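Local coordinates for protein aminopentol aminotransferase (Sphingopyxis macrogoltabida, PDB 6HBS) that transfers the amino group of aminopentol (hydrolysed fumonisin B1) to pyruvate, using pyridoxal 5'-phosphate, as a step in fumonisin breakdown, at residues Thr137-Lys142 and Ser179-Ala184; Tyr170-Ala175 and Pro196-Val201. All coordinates share one frame; numbering follows the deposited sequence.

Interaction 1: residues Thr137-Lys142 and Ser179-Ala184; sequences TILCAK and SDAFKA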
loop_
_atom_site.group_PDB
_atom_site.type_symbol
_atom_site.label_atom_id
_atom_site.label_comp_id
_atom_site.label_asym_id
_atom_site.label_seq_id
_atom_site.Cartn_x
_atom_site.Cartn_y
_atom_site.Cartn_z
ATOM N N THR A 137 -21.644 -2.531 13.114
ATOM C CA THR A 137 -20.878 -1.743 14.082
ATOM C C THR A 137 -19.493 -2.359 14.308
ATOM O O THR A 137 -19.339 -3.535 14.644
ATOM C CB THR A 137 -21.633 -1.512 15.405
ATOM O OG1 THR A 137 -22.873 -0.847 15.117
ATOM C CG2 THR A 137 -20.817 -0.661 16.358
ATOM N N ILE A 138 -18.485 -1.507 14.166
ATOM C CA ILE A 138 -17.100 -1.860 14.477
ATOM C C ILE A 138 -16.707 -1.160 15.789
ATOM O O ILE A 138 -16.817 0.051 15.894
ATOM C CB ILE A 138 -16.174 -1.454 13.310
ATOM C CG1 ILE A 138 -16.552 -2.199 12.031
ATOM C CG2 ILE A 138 -14.719 -1.664 13.681
ATOM C CD1 ILE A 138 -16.208 -3.659 12.010
ATOM N N LEU A 139 -16.271 -1.935 16.779
ATOM C CA LEU A 139 -15.860 -1.336 18.067
ATOM C C LEU A 139 -14.342 -1.120 18.099
ATOM O O LEU A 139 -13.586 -2.088 17.971
ATOM C CB LEU A 139 -16.291 -2.251 19.210
ATOM C CG LEU A 139 -17.806 -2.428 19.379
ATOM C CD1 LEU A 139 -18.124 -3.296 20.591
ATOM C CD2 LEU A 139 -18.506 -1.091 19.423
ATOM N N CYS A 140 -13.915 0.119 18.353
ATOM C CA CYS A 140 -12.487 0.441 18.509
ATOM C C CYS A 140 -12.304 1.195 19.834
ATOM O O CYS A 140 -13.251 1.787 20.357
ATOM C CB CYS A 140 -11.985 1.288 17.341
ATOM S SG CYS A 140 -12.165 0.432 15.750
ATOM N N ALA A 141 -11.095 1.116 20.389
ATOM C CA ALA A 141 -10.720 1.858 21.585
ATOM C C ALA A 141 -10.556 3.330 21.218
ATOM O O ALA A 141 -9.963 3.639 20.170
ATOM C CB ALA A 141 -9.430 1.286 22.126
ATOM N N LYS A 142 -11.054 4.242 22.076
ATOM C CA LYS A 142 -10.829 5.666 21.923
ATOM C C LYS A 142 -9.324 5.935 21.807
ATOM O O LYS A 142 -8.543 5.442 22.625
ATOM C CB LYS A 142 -11.286 6.465 23.150
ATOM C CG LYS A 142 -12.782 6.573 23.330
ATOM C CD LYS A 142 -13.202 7.175 24.682
ATOM C CE LYS A 142 -14.695 7.043 24.938
ATOM N NZ LYS A 142 -15.058 5.653 25.328
ATOM N N SER A 179 -17.966 -4.178 27.486
ATOM C CA SER A 179 -19.269 -4.818 27.708
ATOM C C SER A 179 -20.388 -3.844 27.334
ATOM O O SER A 179 -21.305 -4.190 26.584
ATOM C CB SER A 179 -19.449 -5.286 29.139
ATOM O OG SER A 179 -18.392 -6.141 29.534
ATOM N N ASP A 180 -20.309 -2.619 27.867
ATOM C CA ASP A 180 -21.317 -1.646 27.602
ATOM C C ASP A 180 -21.400 -1.334 26.108
ATOM O O ASP A 180 -22.498 -1.133 25.599
ATOM C CB ASP A 180 -21.100 -0.345 28.364
ATOM C CG ASP A 180 -21.371 -0.479 29.859
ATOM O OD1 ASP A 180 -22.042 -1.439 30.263
ATOM O OD2 ASP A 180 -20.906 0.381 30.602
ATOM N N ALA A 181 -20.249 -1.228 25.435
ATOM C CA ALA A 181 -20.249 -0.903 24.033
ATOM C C ALA A 181 -21.017 -1.959 23.240
ATOM O O ALA A 181 -21.699 -1.624 22.230
ATOM C CB ALA A 181 -18.816 -0.774 23.540
ATOM N N PHE A 182 -20.883 -3.227 23.644
ATOM C CA PHE A 182 -21.610 -4.323 22.994
ATOM C C PHE A 182 -23.129 -4.100 23.157
ATOM O O PHE A 182 -23.926 -4.408 22.234
ATOM C CB PHE A 182 -21.215 -5.689 23.556
ATOM C CG PHE A 182 -20.107 -6.376 22.803
ATOM C CD1 PHE A 182 -18.786 -6.146 23.137
ATOM C CD2 PHE A 182 -20.392 -7.223 21.740
ATOM C CE1 PHE A 182 -17.766 -6.756 22.413
ATOM C CE2 PHE A 182 -19.379 -7.840 21.029
ATOM C CZ PHE A 182 -18.070 -7.605 21.367
ATOM N N LYS A 183 -23.538 -3.608 24.335
ATOM C CA LYS A 183 -24.983 -3.521 24.635
ATOM C C LYS A 183 -25.572 -2.229 24.071
ATOM O O LYS A 183 -26.765 -2.188 23.771
ATOM C CB LYS A 183 -25.251 -3.690 26.135
ATOM C CG LYS A 183 -25.063 -5.113 26.627
ATOM C CD LYS A 183 -24.887 -5.209 28.119
ATOM C CE LYS A 183 -24.257 -6.522 28.540
ATOM N NZ LYS A 183 -24.965 -7.672 27.922
ATOM N N ALA A 184 -24.757 -1.195 23.911
ATOM C CA ALA A 184 -25.197 0.061 23.354
ATOM C C ALA A 184 -25.593 -0.092 21.874
ATOM O O ALA A 184 -26.402 0.655 21.411
ATOM C CB ALA A 184 -24.122 1.094 23.528
#

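Interaction 2: residues Tyr170-Ala175 and Pro196-Val201; sequences YTYNDA and PFRHEV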
loop_
_atom_site.group_PDB
_atom_site.type_symbol
_atom_site.label_atom_id
_atom_site.label_comp_id
_atom_site.label_asym_id
_atom_site.label_seq_id
_atom_site.Cartn_x
_atom_site.Cartn_y
_atom_site.Cartn_z
ATOM N N TYR A 170 -14.911 2.266 22.836
ATOM C CA TYR A 170 -14.825 1.846 24.223
ATOM C C TYR A 170 -13.488 2.368 24.775
ATOM O O TYR A 170 -12.628 2.800 24.012
ATOM C CB TYR A 170 -14.942 0.323 24.356
ATOM C CG TYR A 170 -13.820 -0.444 23.686
ATOM C CD1 TYR A 170 -13.886 -0.836 22.352
ATOM C CD2 TYR A 170 -12.662 -0.737 24.369
ATOM C CE1 TYR A 170 -12.841 -1.512 21.737
ATOM C CE2 TYR A 170 -11.611 -1.421 23.780
ATOM C CZ TYR A 170 -11.690 -1.809 22.455
ATOM O OH TYR A 170 -10.604 -2.446 21.885
ATOM N N THR A 171 -13.327 2.328 26.099
ATOM C CA THR A 171 -12.039 2.703 26.765
ATOM C C THR A 171 -11.128 1.481 26.827
ATOM O O THR A 171 -11.501 0.440 27.353
ATOM C CB THR A 171 -12.277 3.250 28.179
ATOM O OG1 THR A 171 -13.128 4.362 27.970
ATOM C CG2 THR A 171 -11.009 3.674 28.891
ATOM N N TYR A 172 -9.915 1.614 26.286
ATOM C CA TYR A 172 -8.971 0.522 26.285
ATOM C C TYR A 172 -8.738 0.068 27.726
ATOM O O TYR A 172 -8.591 0.916 28.592
ATOM C CB TYR A 172 -7.629 0.923 25.640
ATOM C CG TYR A 172 -6.747 -0.269 25.361
ATOM C CD1 TYR A 172 -6.942 -1.056 24.229
ATOM C CD2 TYR A 172 -5.738 -0.640 26.232
ATOM C CE1 TYR A 172 -6.150 -2.164 23.964
ATOM C CE2 TYR A 172 -4.928 -1.734 25.970
ATOM C CZ TYR A 172 -5.120 -2.490 24.824
ATOM O OH TYR A 172 -4.366 -3.603 24.606
ATOM N N ASN A 173 -8.647 -1.259 27.938
ATOM C CA ASN A 173 -8.312 -1.866 29.207
ATOM C C ASN A 173 -9.465 -1.733 30.214
ATOM O O ASN A 173 -9.252 -1.969 31.402
ATOM C CB ASN A 173 -6.987 -1.353 29.800
ATOM C CG ASN A 173 -5.846 -2.313 29.519
ATOM O OD1 ASN A 173 -6.104 -3.466 29.189
ATOM N ND2 ASN A 173 -4.604 -1.867 29.679
ATOM N N ASP A 174 -10.672 -1.428 29.734
ATOM C CA ASP A 174 -11.851 -1.244 30.604
ATOM C C ASP A 174 -12.912 -2.264 30.167
ATOM O O ASP A 174 -13.664 -2.013 29.193
ATOM C CB ASP A 174 -12.316 0.213 30.561
ATOM C CG ASP A 174 -13.462 0.529 31.524
ATOM O OD1 ASP A 174 -14.155 -0.420 31.948
ATOM O OD2 ASP A 174 -13.640 1.705 31.826
ATOM N N ALA A 175 -12.941 -3.406 30.856
ATOM C CA ALA A 175 -13.861 -4.515 30.555
ATOM C C ALA A 175 -15.339 -4.051 30.607
ATOM O O ALA A 175 -16.151 -4.428 29.757
ATOM C CB ALA A 175 -13.610 -5.640 31.526
ATOM N N PRO A 196 -2.619 -4.961 20.979
ATOM C CA PRO A 196 -2.319 -5.914 22.040
ATOM C C PRO A 196 -1.811 -5.258 23.330
ATOM O O PRO A 196 -1.851 -5.899 24.363
ATOM C CB PRO A 196 -1.263 -6.848 21.445
ATOM C CG PRO A 196 -0.630 -6.044 20.329
ATOM C CD PRO A 196 -1.647 -5.028 19.866
ATOM N N PHE A 197 -1.374 -4.004 23.253
ATOM C CA PHE A 197 -1.249 -3.134 24.431
ATOM C C PHE A 197 -1.578 -1.705 23.990
ATOM O O PHE A 197 -1.797 -1.454 22.778
ATOM C CB PHE A 197 0.119 -3.307 25.108
ATOM C CG PHE A 197 1.349 -2.989 24.300
ATOM C CD1 PHE A 197 1.945 -3.950 23.491
ATOM C CD2 PHE A 197 1.952 -1.742 24.413
ATOM C CE1 PHE A 197 3.105 -3.650 22.785
ATOM C CE2 PHE A 197 3.110 -1.441 23.701
ATOM C CZ PHE A 197 3.675 -2.389 22.875
ATOM N N ARG A 198 -1.627 -0.766 24.945
ATOM C CA ARG A 198 -1.870 0.617 24.630
ATOM C C ARG A 198 -0.552 1.241 24.168
ATOM O O ARG A 198 0.405 1.366 24.974
ATOM C CB ARG A 198 -2.418 1.375 25.841
ATOM C CG ARG A 198 -2.786 2.822 25.542
ATOM C CD ARG A 198 -4.000 2.902 24.637
ATOM N NE ARG A 198 -4.426 4.280 24.462
ATOM C CZ ARG A 198 -5.508 4.651 23.792
ATOM N NH1 ARG A 198 -6.183 3.766 23.063
ATOM N NH2 ARG A 198 -5.899 5.910 23.886
ATOM N N HIS A 199 -0.488 1.605 22.876
ATOM C CA HIS A 199 0.711 2.169 22.260
ATOM C C HIS A 199 0.314 3.357 21.383
ATOM O O HIS A 199 0.134 3.214 20.163
ATOM C CB HIS A 199 1.566 1.097 21.548
ATOM C CG HIS A 199 0.871 0.171 20.591
ATOM N ND1 HIS A 199 0.110 0.616 19.520
ATOM C CD2 HIS A 199 0.910 -1.176 20.482
ATOM C CE1 HIS A 199 -0.324 -0.435 18.837
ATOM N NE2 HIS A 199 0.169 -1.550 19.387
ATOM N N GLU A 200 0.155 4.528 22.018
ATOM C CA GLU A 200 -0.280 5.733 21.301
ATOM C C GLU A 200 0.602 6.922 21.659
ATOM O O GLU A 200 1.203 6.963 22.740
ATOM C CB GLU A 200 -1.749 6.042 21.617
ATOM C CG GLU A 200 -2.684 4.885 21.271
ATOM C CD GLU A 200 -2.694 4.475 19.803
ATOM O OE1 GLU A 200 -3.021 3.297 19.498
ATOM O OE2 GLU A 200 -2.411 5.328 18.970
ATOM N N VAL A 201 0.566 7.924 20.773
ATOM C CA VAL A 201 1.361 9.132 20.898
ATOM C C VAL A 201 0.882 9.999 22.067
ATOM O O VAL A 201 -0.291 10.041 22.396
ATOM C CB VAL A 201 1.411 9.948 19.593
ATOM C CG1 VAL A 201 2.105 9.145 18.499
ATOM C CG2 VAL A 201 0.023 10.431 19.169
#

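Interaction 1: residues Thr137-Lys142 and Ser179-Ala184
Leu139 lays its CD1 methyl over one face of the Phe182 ring, while CD1 and CD2 both rest against the methyl of Ala181. This is helix-on-sheet packing in the large domain of a fold-type I, class-III aminotransferase, whose mainly parallel seven-stranded sheet has strand 137-141 next to its edge strand, 167-170. Helix 175-184 belongs to a beta-alpha-beta crossover: it leaves strand 167-170 and leads to strand 189-194, so it has to pass across strand 137-141, which lies between those two. Leu139 is the residue of 137-142 that meets 179-184, and its CA comes 7.4 Å from the CA of Ala181.

The leucine extends straight at the helix, with CD1 anti to CA (chi2 -177°), so a single methyl touches two neighbouring helix residues. CD1 is 3.9 Å from Ala181 CB, while CD2 lies beside the same CB at 4.1 Å. The CH-pi contact with Phe182 is well placed, since CD1 sits 4.1 Å from the ring centroid and 21° off the ring normal.

Phe182 gets there indirectly. Its CB is directed away from the strand, and the ring swings back toward it with chi1 at -93°, away from a staggered value. There the ring also packs on Ile189 and Val192 of strand 189-194 and on Cys219, Cys220 and Thr223 of helix 210-223, which joins a second helix to this layer. Leu139 in turn touches Ala168 of the edge strand. No hydrogen bond crosses the contact; the side chains that touch are all apolar, and 125 Å² is buried. The methyl lies 3.8 Å above the ring plane, displaced toward the CD1-CE1 side of Phe182, with both of those carbons 3.9 Å from Leu139 CD1.

Interaction 2: residues Tyr170-Ala175 and Pro196-Val201
Tyr172 lays its ring along the backbone of Phe197 and Arg198, projecting from a tight turn. Tyr170, at the end of strand 167-170, sends its side chain nearly parallel to that of Tyr172 but does not touch 196-201; it packs on helix 175-184 and bonds through OH to Phe193 O. Thr171 then starts a type II beta turn that runs to Asp174. Tyr172 is the second residue of that turn, and with CG anti to its N (chi1 -168°) the ring points toward Pro196-Val201. Ring atom CE2 lies 3.6 Å from Arg198 N, and CD2 is 3.9 Å from Arg198 CB. Farther out, OH reaches 3.2 Å from Phe197 CA and hydrogen-bonds Thr195 O. The arginine side chain is roughly antiparallel to the tyrosine's, its guanidinium 27° from the ring plane. Its NH1 hydrogen-bonds Lys142 O and NE forms a salt bridge with Glu203, while Glu200 CG lies over one guanidinium face. Asn173 takes the left-handed position of the turn, and Asp174 closes it and N-caps helix 175-184. No hydrogen bond links the two segments directly: the phenol and the guanidinium both find polar partners outside them, so the contact itself is van der Waals packing of the tyrosine, at an oblique angle, on the Phe197-Arg198 peptide and Arg198 CB.

Interactions 1 and 2 lie 13 Å apart, centre to centre, and their segments alternate along the chain. Lys142, at the end of 137-142, ties them together: its N is 2.9 Å from Tyr170 O, probably a hydrogen bond continuing the strand pairing, and its O accepts a hydrogen bond from Arg198 NH1 at 2.9 Å. Tyr170 also packs on Ala181, so the start of 170-175 meets the helix of interaction 1. Interaction 1 lies away from the annotated sites. Interaction 2 reaches the cofactor pocket, where His199 touches the pyridoxal phosphate and the Pro196 side chain is about 6 Å from it.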